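Local atomic coordinates of 3,4-dihydroxy-2-butanone 4-phosphate synthase (Candida albicans, PDB entry 1TKS), a protein that catalyses the conversion of D-ribulose 5-phosphate to formate and 3,4-dihydroxy-2-butanone 4-phosphate, a step of riboflavin biosynthesis. Residues G18-V23 and Q44-F49; V60-E65 and R111-P116; G96-T99 and H104-A107. One frame throughout, in Å; residues are numbered along the deposited sequence.

Overall arrangement
Contacts 1 and 3 meet where helices 44-52 and 103-114 pack on each other: Q44 and M47 lie on H104, R106 and A107, with Q44 CG 3.5 Å from H104 CA. Contact 1 sets the approach to strand 21-24 against helix 44-52; contacts 2 and 3 share helix 103-114, contact 2 near its C-terminal end and contact 3 near its start, nested inside the loop that contact 2 closes. Any two centres are about 17 Å apart. The probable substrate site is closest to the first two, the F20 side chain being about 9 Å from that of D34 and the L62 side chain about 7 Å from that of T146, while contact 3 lies away from it.

Contact 1: G18-V23 and Q44-F49; sequences GEFLIV and QEKMAF
F20 points its ring at helix 44-52 and meets two of its residues. Its outer edge, at CZ, comes up to the backbone oxygen K46 O at 3.4 Å, with that oxygen lying in the plane of the ring. CE1 of F20 also reaches CD2 of F49 at 3.8 Å. The two side chains run antiparallel alongside one another, and their rings form an oblique pair with centroids separated by 5.9 Å. The ring planes are 32° apart. F49 gets there because its CG stands anti to the backbone N (chi1 -178°).

The polar half of the contact belongs to K46. Its CB rests near CE1 of F20, and beyond CG the chain runs fully extended, carrying NZ to G18 O for a 2.7 Å hydrogen bond. The ammonium approaches tilted 33° from the plane of that carbonyl. CE of K46 follows at 3.3 Å from the same G18 O.

Further out, M37 of strand 34-38 touches both F20 and K46, and F49 makes edge-to-face pairs with Y53 and H188. G18, at positive phi, is the C' residue of a Schellman motif that ends helix 8-16, closed by E19 N to A14 O and G18 N to Y15 O; the lysine thus grips a helix-ending turn just ahead of strand 21-24.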
# COMPACT_ATOMS: atom_id res chain seq x y z
N GLY B 18 4.85 18.24 -13.99
CA GLY B 18 4.91 16.84 -13.61
C GLY B 18 5.90 16.43 -12.53
O GLY B 18 6.22 15.25 -12.40
N GLU B 19 6.39 17.39 -11.76
CA GLU B 19 7.33 17.07 -10.70
C GLU B 19 6.59 16.77 -9.42
O GLU B 19 5.43 17.15 -9.25
CB GLU B 19 8.30 18.22 -10.43
CG GLU B 19 9.05 18.74 -11.63
CD GLU B 19 10.08 19.78 -11.26
OE1 GLU B 19 10.39 20.64 -12.11
OE2 GLU B 19 10.58 19.74 -10.11
N PHE B 20 7.29 16.09 -8.52
CA PHE B 20 6.76 15.77 -7.21
C PHE B 20 7.05 16.98 -6.34
O PHE B 20 7.90 17.82 -6.67
CB PHE B 20 7.51 14.59 -6.60
CG PHE B 20 6.99 13.25 -6.99
CD1 PHE B 20 7.73 12.42 -7.84
CD2 PHE B 20 5.78 12.79 -6.49
CE1 PHE B 20 7.26 11.15 -8.16
CE2 PHE B 20 5.31 11.52 -6.81
CZ PHE B 20 6.05 10.70 -7.65
N LEU B 21 6.33 17.07 -5.24
CA LEU B 21 6.54 18.11 -4.25
C LEU B 21 6.49 17.37 -2.92
O LEU B 21 5.69 16.45 -2.75
CB LEU B 21 5.44 19.18 -4.28
CG LEU B 21 5.51 20.21 -5.40
CD1 LEU B 21 4.32 21.15 -5.29
CD2 LEU B 21 6.81 20.99 -5.31
N ILE B 22 7.38 17.73 -2.00
CA ILE B 22 7.38 17.14 -0.68
C ILE B 22 6.51 18.11 0.09
O ILE B 22 6.75 19.32 0.08
CB ILE B 22 8.79 17.10 -0.07
CG1 ILE B 22 9.67 16.14 -0.88
CG2 ILE B 22 8.72 16.64 1.39
CD1 ILE B 22 11.15 16.22 -0.57
N VAL B 23 5.48 17.59 0.74
CA VAL B 23 4.54 18.43 1.47
C VAL B 23 4.48 18.12 2.97
O VAL B 23 4.25 16.98 3.36
CB VAL B 23 3.13 18.29 0.86
CG1 VAL B 23 2.13 19.15 1.60
CG2 VAL B 23 3.17 18.68 -0.62
N GLN B 44 4.80 5.48 -15.24
CA GLN B 44 5.22 4.22 -14.65
C GLN B 44 6.47 4.46 -13.82
O GLN B 44 6.56 4.02 -12.68
CB GLN B 44 5.53 3.20 -15.76
CG GLN B 44 5.81 1.79 -15.26
CD GLN B 44 7.25 1.56 -14.83
OE1 GLN B 44 7.58 0.49 -14.32
NE2 GLN B 44 8.10 2.55 -15.03
N GLU B 45 7.44 5.17 -14.40
CA GLU B 45 8.69 5.46 -13.70
C GLU B 45 8.46 6.29 -12.44
O GLU B 45 9.07 6.04 -11.41
CB GLU B 45 9.67 6.21 -14.60
CG GLU B 45 10.14 5.46 -15.85
CD GLU B 45 9.07 5.32 -16.91
OE1 GLU B 45 8.09 6.10 -16.89
OE2 GLU B 45 9.21 4.44 -17.78
N LYS B 46 7.58 7.29 -12.53
CA LYS B 46 7.31 8.14 -11.37
C LYS B 46 6.59 7.40 -10.27
O LYS B 46 6.79 7.68 -9.08
CB LYS B 46 6.52 9.37 -11.81
CG LYS B 46 7.37 10.37 -12.58
CD LYS B 46 6.54 11.46 -13.23
CE LYS B 46 7.44 12.52 -13.84
NZ LYS B 46 6.68 13.59 -14.51
N MET B 47 5.74 6.44 -10.66
CA MET B 47 5.02 5.64 -9.68
C MET B 47 6.02 4.69 -9.02
O MET B 47 5.94 4.41 -7.82
CB MET B 47 3.91 4.82 -10.34
CG MET B 47 3.16 3.91 -9.36
SD MET B 47 2.24 4.76 -8.05
CE MET B 47 3.39 4.92 -6.77
N ALA B 48 6.96 4.17 -9.81
CA ALA B 48 7.96 3.27 -9.27
C ALA B 48 8.79 4.04 -8.24
O ALA B 48 9.18 3.49 -7.21
CB ALA B 48 8.85 2.73 -10.38
N PHE B 49 9.05 5.31 -8.53
CA PHE B 49 9.82 6.16 -7.63
C PHE B 49 9.03 6.38 -6.35
O PHE B 49 9.56 6.23 -5.25
CB PHE B 49 10.11 7.51 -8.31
CG PHE B 49 10.94 8.44 -7.48
CD1 PHE B 49 12.33 8.38 -7.51
CD2 PHE B 49 10.34 9.41 -6.68
CE1 PHE B 49 13.11 9.27 -6.76
CE2 PHE B 49 11.10 10.30 -5.92
CZ PHE B 49 12.50 10.23 -5.97

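Contact 2: V60-E65 and R111-P116; sequences VPLSEE and RSLANP
L113 is the residue of 111-116 that meets strand 59-63, and it does so by laying its two methyls against V60 and L62. Leading into it, R111 and S112 belong to the last turn of helix 103-114, and the CB of R111 points away from the strand.

At L113 the side chain leaves the helix with CG anti to the carbonyl carbon (chi1 -70°), and its two methyls part company. CD1 of L113 goes to V60, 3.8 Å from CG1 and 4.0 Å from CB, the two side chains meeting at a slant. CD2 of L113 turns to the neighbouring inward-facing position on the strand, 4.2 Å from CD1 of L62. The leucines cross at about a right angle, and the other methyl of L62, CD2, lies against the root of L113, 4.1 Å from CB and 4.0 Å from the backbone O. No hydrogen bond crosses the contact; the side chains meet only through carbon, with L113 O beside a methyl of L62. All three residues are buried.

A114 O then accepts a hydrogen bond from R66 NH2, joining the helix end to helix 64-69, and the chain departs from the helix at N115.

Strand 59-63 pairs in parallel with 129-134, whose I129 touches both V60 and L113; C91 of strand 91-93 and L72 also pack on L113, while helix 145-155 touches P61.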
# COMPACT_ATOMS: atom_id res chain seq x y z
N VAL B 60 -5.04 8.32 -4.10
CA VAL B 60 -5.33 9.28 -5.15
C VAL B 60 -6.44 10.24 -4.74
O VAL B 60 -7.63 9.94 -4.87
CB VAL B 60 -5.72 8.55 -6.46
CG1 VAL B 60 -6.12 9.57 -7.52
CG2 VAL B 60 -4.55 7.71 -6.96
N PRO B 61 -6.06 11.41 -4.21
CA PRO B 61 -7.04 12.42 -3.79
C PRO B 61 -7.85 12.90 -4.99
O PRO B 61 -7.28 13.21 -6.04
CB PRO B 61 -6.17 13.52 -3.21
CG PRO B 61 -5.06 12.76 -2.59
CD PRO B 61 -4.73 11.73 -3.66
N LEU B 62 -9.17 12.94 -4.83
CA LEU B 62 -10.09 13.39 -5.87
C LEU B 62 -11.13 14.25 -5.17
O LEU B 62 -11.33 14.13 -3.97
CB LEU B 62 -10.80 12.20 -6.52
CG LEU B 62 -9.95 11.13 -7.19
CD1 LEU B 62 -10.82 9.93 -7.54
CD2 LEU B 62 -9.30 11.71 -8.44
N SER B 63 -11.79 15.14 -5.91
CA SER B 63 -12.81 15.94 -5.28
C SER B 63 -14.02 15.03 -5.06
O SER B 63 -14.18 14.03 -5.75
CB SER B 63 -13.21 17.12 -6.18
OG SER B 63 -13.78 16.64 -7.39
N GLU B 64 -14.85 15.37 -4.08
CA GLU B 64 -16.04 14.57 -3.82
C GLU B 64 -16.90 14.50 -5.08
O GLU B 64 -17.48 13.46 -5.39
CB GLU B 64 -16.85 15.18 -2.66
CG GLU B 64 -16.35 14.76 -1.28
CD GLU B 64 -17.07 15.47 -0.14
OE1 GLU B 64 -18.24 15.86 -0.32
OE2 GLU B 64 -16.47 15.61 0.94
N GLU B 65 -16.98 15.61 -5.80
CA GLU B 65 -17.78 15.66 -7.01
C GLU B 65 -17.28 14.67 -8.05
O GLU B 65 -18.07 14.00 -8.71
CB GLU B 65 -17.80 17.08 -7.59
CG GLU B 65 -19.14 17.43 -8.23
CD GLU B 65 -19.20 18.83 -8.82
OE1 GLU B 65 -18.65 19.77 -8.21
OE2 GLU B 65 -19.81 18.98 -9.89
N ARG B 111 -3.85 7.97 -13.51
CA ARG B 111 -4.08 8.93 -14.59
C ARG B 111 -5.53 8.84 -15.05
O ARG B 111 -6.15 9.85 -15.38
CB ARG B 111 -3.14 8.64 -15.77
CG ARG B 111 -1.65 8.81 -15.48
CD ARG B 111 -0.83 8.87 -16.76
NE ARG B 111 -1.02 7.68 -17.60
CZ ARG B 111 -0.38 6.52 -17.43
NH1 ARG B 111 0.50 6.38 -16.44
NH2 ARG B 111 -0.65 5.50 -18.23
N SER B 112 -6.07 7.63 -15.05
CA SER B 112 -7.45 7.41 -15.47
C SER B 112 -8.45 8.06 -14.52
O SER B 112 -9.50 8.54 -14.95
CB SER B 112 -7.72 5.91 -15.59
OG SER B 112 -6.89 5.33 -16.58
N LEU B 113 -8.13 8.09 -13.23
CA LEU B 113 -9.05 8.72 -12.29
C LEU B 113 -9.09 10.22 -12.55
O LEU B 113 -10.09 10.88 -12.30
CB LEU B 113 -8.63 8.44 -10.85
CG LEU B 113 -8.84 6.98 -10.41
CD1 LEU B 113 -8.01 6.68 -9.17
CD2 LEU B 113 -10.32 6.73 -10.15
N ALA B 114 -7.99 10.77 -13.08
CA ALA B 114 -7.96 12.20 -13.36
C ALA B 114 -8.59 12.54 -14.72
O ALA B 114 -9.14 13.63 -14.89
CB ALA B 114 -6.52 12.70 -13.32
N ASN B 115 -8.52 11.61 -15.67
CA ASN B 115 -9.05 11.82 -17.01
C ASN B 115 -10.56 12.11 -17.03
O ASN B 115 -11.36 11.28 -16.62
CB ASN B 115 -8.77 10.60 -17.89
CG ASN B 115 -8.89 10.91 -19.37
OD1 ASN B 115 -9.84 11.55 -19.81
ND2 ASN B 115 -7.92 10.43 -20.15
N PRO B 116 -10.95 13.30 -17.53
CA PRO B 116 -12.35 13.71 -17.61
C PRO B 116 -13.24 12.78 -18.43
O PRO B 116 -14.45 12.74 -18.25
CB PRO B 116 -12.28 15.10 -18.23
CG PRO B 116 -10.93 15.59 -17.86
CD PRO B 116 -10.07 14.36 -18.03

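Contact 3: G96-T99 and H104-A107; sequences GTTT and HDRA
D105 lays its side chain over T97, crossing it at a slant: CG of the aspartate is 3.4 Å from CB of T97, and CG2 of the threonine lies 3.6 Å from D105 CB. CG of D105 lies beside the backbone N, which brings the carboxylate over the loop 96-99. Its OD2 takes the backbone N-H of T98, 2.8 Å from N to OD2, in a nearly straight bond (163° at the hydrogen). That N-H comes in from above the carboxylate plane, 36° out of it. The backbone N of G100 is a second donor to the same oxygen.

The other oxygen, D105 OD1, accepts a hydrogen bond from a water whose oxygen is 2.7 Å away. This water also bonds to T98 OG1, so both oxygens of D105 are tied to T98, one directly and one through the solvent molecule.

In this way an aspartate in the first turn of helix 103-114 clasps the loop that leads into that helix after strand 91-93. D105 N is held by S102 OG, which adds a side-chain bond to the backbone at this helix start.

H104 makes a second, longer link to the loop. Its NE2 donates to G96 O at 3.3 Å, with 147° at the hydrogen, and the oxygen sits at the ring edge, almost exactly in the imidazole plane. T97 turns its hydroxyl to another partner, F93 O.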
# COMPACT_ATOMS: atom_id res chain seq x y z
N GLY B 96 -5.93 -2.24 -19.90
CA GLY B 96 -4.53 -1.88 -19.83
C GLY B 96 -3.83 -2.41 -18.60
O GLY B 96 -2.61 -2.32 -18.50
N THR B 97 -4.58 -2.97 -17.65
CA THR B 97 -3.95 -3.52 -16.45
C THR B 97 -4.15 -5.02 -16.35
O THR B 97 -5.05 -5.59 -16.98
CB THR B 97 -4.49 -2.91 -15.14
OG1 THR B 97 -5.89 -3.22 -14.99
CG2 THR B 97 -4.29 -1.40 -15.13
N THR B 98 -3.31 -5.65 -15.54
CA THR B 98 -3.37 -7.08 -15.31
C THR B 98 -3.45 -7.33 -13.80
O THR B 98 -4.53 -7.55 -13.26
CB THR B 98 -2.14 -7.81 -15.90
OG1 THR B 98 -0.94 -7.16 -15.47
CG2 THR B 98 -2.20 -7.80 -17.42
N THR B 99 -2.31 -7.28 -13.12
CA THR B 99 -2.28 -7.51 -11.67
C THR B 99 -2.79 -6.31 -10.89
O THR B 99 -3.18 -6.44 -9.73
CB THR B 99 -0.85 -7.84 -11.16
OG1 THR B 99 -0.00 -6.70 -11.35
CG2 THR B 99 -0.27 -9.03 -11.91
N HIS B 104 3.24 0.19 -13.44
CA HIS B 104 2.56 0.54 -14.68
C HIS B 104 1.05 0.63 -14.49
O HIS B 104 0.41 1.59 -14.92
CB HIS B 104 2.85 -0.51 -15.76
CG HIS B 104 1.89 -0.48 -16.91
ND1 HIS B 104 2.15 0.19 -18.08
CD2 HIS B 104 0.66 -1.03 -17.05
CE1 HIS B 104 1.11 0.06 -18.89
NE2 HIS B 104 0.20 -0.67 -18.29
N ASP B 105 0.49 -0.38 -13.84
CA ASP B 105 -0.95 -0.44 -13.60
C ASP B 105 -1.44 0.64 -12.63
O ASP B 105 -2.43 1.32 -12.91
CB ASP B 105 -1.35 -1.82 -13.08
CG ASP B 105 -1.27 -2.90 -14.16
OD1 ASP B 105 -0.80 -2.61 -15.28
OD2 ASP B 105 -1.67 -4.04 -13.87
N ARG B 106 -0.75 0.82 -11.51
CA ARG B 106 -1.17 1.84 -10.55
C ARG B 106 -1.06 3.23 -11.16
O ARG B 106 -1.90 4.09 -10.88
CB ARG B 106 -0.37 1.74 -9.24
CG ARG B 106 -0.90 0.64 -8.33
CD ARG B 106 -0.49 0.81 -6.88
NE ARG B 106 0.84 0.28 -6.59
CZ ARG B 106 1.37 0.27 -5.38
NH1 ARG B 106 0.68 0.75 -4.35
NH2 ARG B 106 2.58 -0.24 -5.17
N ALA B 107 -0.05 3.45 -12.00
CA ALA B 107 0.10 4.75 -12.64
C ALA B 107 -1.04 4.97 -13.63
O ALA B 107 -1.62 6.06 -13.70
CB ALA B 107 1.44 4.84 -13.35
O HOH W 1 -0.14 -4.79 -16.70